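Local coordinates for protein GH3 beta-N-acetylglucosaminidase (Paenibacillaceae, PDB 6K5J) that probably releases terminal beta-linked N-acetylglucosamine residues from chitin-type or related glycans by hydrolysis, as a glycoside hydrolase family 3 beta-N-acetylglucosaminidase, at residues A[134-139]-A[177-182]. Sequence-based numbering, arbitrary orientation.
Sequences FAPSLD and VAATVK. With NAG (2-acetamido-2-deoxy-beta-D-glucopyranose), chain B.
Lys182 sets CG between its own backbone N and carbonyl carbon (chi1 67°) and runs extended beyond it, bringing NZ to Phe134 O in a hydrogen bond of 2.8 Å. The same ammonium reaches NAG O3 at 2.9 Å and, weakly, O4, while Glu85 supplies a salt bridge. An alanine here would probably leave Glu85 without its positive mate and the sugar's O3 and Phe134 O without this donor. Thr180 CB lies in the plane of the Phe134 ring at its edge, 3.7 Å from Phe134 CD1; the Thr180 hydroxyl is hydrogen-bonded to Asn133 O. Strands 132-133 and 178-184 are parallel neighbours joined through helix 158-174, a beta-alpha-beta crossover of the family 3 TIM-barrel domain. The segment 134-139 continues the pairing past its strand: Ala135 O accepts from Thr180 N (2.9 Å), Pro136 O, beyond the cis Ala135-Pro136 peptide, from Lys182 N, and Leu138 N donates to Lys182 O at 2.7 Å. Leu138 CD1 packs on Val181 CG1 at 3.5 Å. Ser137 OG, anti to its backbone N (chi1 167°), accepts from Asp139 N in an ST turn and donates to Asp139 OD2, which is also hydrogen-bonded to His183 ND1; His183 NE2 in turn is hydrogen-bonded to the sugar.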
# COMPACT_ATOMS: atom_id res chain seq x y z
N PHE A 134 8.25 -0.01 -0.90
CA PHE A 134 7.69 1.03 -0.05
C PHE A 134 6.56 0.43 0.78
O PHE A 134 5.37 0.65 0.57
CB PHE A 134 7.25 2.22 -0.89
CG PHE A 134 8.41 3.01 -1.45
CD1 PHE A 134 9.61 3.06 -0.75
CD2 PHE A 134 8.31 3.68 -2.65
CE1 PHE A 134 10.69 3.78 -1.23
CE2 PHE A 134 9.39 4.40 -3.14
CZ PHE A 134 10.58 4.45 -2.43
N ALA A 135 6.99 -0.36 1.76
CA ALA A 135 6.13 -1.14 2.63
C ALA A 135 6.99 -1.65 3.79
O ALA A 135 8.20 -1.79 3.63
CB ALA A 135 5.48 -2.31 1.88
N PRO A 136 6.37 -1.96 4.95
CA PRO A 136 4.94 -1.88 5.23
C PRO A 136 4.50 -0.50 5.73
O PRO A 136 5.28 0.22 6.33
CB PRO A 136 4.75 -2.92 6.34
CG PRO A 136 6.03 -2.80 7.14
CD PRO A 136 7.13 -2.48 6.10
N SER A 137 3.23 -0.16 5.48
CA SER A 137 2.62 0.90 6.26
C SER A 137 2.58 0.51 7.74
O SER A 137 2.09 -0.57 8.09
CB SER A 137 1.19 1.17 5.78
OG SER A 137 0.49 1.98 6.71
N LEU A 138 3.11 1.39 8.59
CA LEU A 138 2.92 1.31 10.03
C LEU A 138 1.91 2.33 10.52
O LEU A 138 1.87 2.65 11.72
CB LEU A 138 4.26 1.50 10.76
CG LEU A 138 5.32 0.43 10.47
CD1 LEU A 138 6.53 0.64 11.39
CD2 LEU A 138 4.74 -0.97 10.65
N ASP A 139 1.09 2.86 9.62
CA ASP A 139 0.03 3.76 10.04
C ASP A 139 -1.02 3.00 10.85
O ASP A 139 -1.30 1.83 10.59
CB ASP A 139 -0.61 4.44 8.82
CG ASP A 139 0.43 5.10 7.92
OD1 ASP A 139 1.17 6.00 8.39
OD2 ASP A 139 0.51 4.74 6.72
N VAL A 177 15.00 -7.60 0.25
CA VAL A 177 14.32 -6.39 -0.20
C VAL A 177 14.32 -5.40 0.95
O VAL A 177 13.84 -5.71 2.05
CB VAL A 177 12.89 -6.68 -0.68
CG1 VAL A 177 12.16 -5.38 -0.99
CG2 VAL A 177 12.92 -7.59 -1.90
N ALA A 178 14.87 -4.21 0.72
CA ALA A 178 14.84 -3.16 1.73
C ALA A 178 13.41 -2.78 2.05
O ALA A 178 12.63 -2.45 1.16
CB ALA A 178 15.62 -1.94 1.25
N ALA A 179 13.05 -2.84 3.33
CA ALA A 179 11.73 -2.39 3.77
C ALA A 179 11.75 -0.89 4.03
O ALA A 179 12.76 -0.33 4.48
CB ALA A 179 11.29 -3.13 5.03
N THR A 180 10.61 -0.25 3.77
CA THR A 180 10.44 1.19 3.98
C THR A 180 9.17 1.38 4.79
O THR A 180 8.07 1.39 4.23
CB THR A 180 10.35 1.96 2.67
OG1 THR A 180 11.42 1.60 1.80
CG2 THR A 180 10.40 3.49 2.92
N VAL A 181 9.29 1.55 6.11
CA VAL A 181 8.09 1.77 6.92
C VAL A 181 7.56 3.17 6.66
O VAL A 181 8.34 4.13 6.50
CB VAL A 181 8.38 1.51 8.41
CG1 VAL A 181 8.64 0.02 8.61
CG2 VAL A 181 9.56 2.35 8.91
N LYS A 182 6.23 3.31 6.61
CA LYS A 182 5.60 4.56 6.20
C LYS A 182 4.26 4.68 6.93
O LYS A 182 3.71 3.68 7.39
CB LYS A 182 5.45 4.61 4.67
CG LYS A 182 4.47 3.57 4.07
CD LYS A 182 4.52 3.59 2.52
CE LYS A 182 3.38 2.76 1.89
NZ LYS A 182 3.54 2.70 0.38
C1 NAG B . 2.30 8.30 -2.33
C2 NAG B . 1.83 7.32 -1.22
C3 NAG B . 2.96 6.38 -0.79
C4 NAG B . 3.66 5.75 -1.99
C5 NAG B . 4.13 6.86 -2.92
C6 NAG B . 4.84 6.36 -4.16
C7 NAG B . 0.17 7.83 0.53
C8 NAG B . -0.15 8.70 1.71
N2 NAG B . 1.33 8.07 -0.08
O1 NAG B . 1.18 8.91 -2.87
O3 NAG B . 2.44 5.35 0.05
O4 NAG B . 4.78 4.98 -1.56
O5 NAG B . 2.98 7.58 -3.37
O6 NAG B . 3.94 5.71 -5.05
O7 NAG B . -0.59 6.93 0.17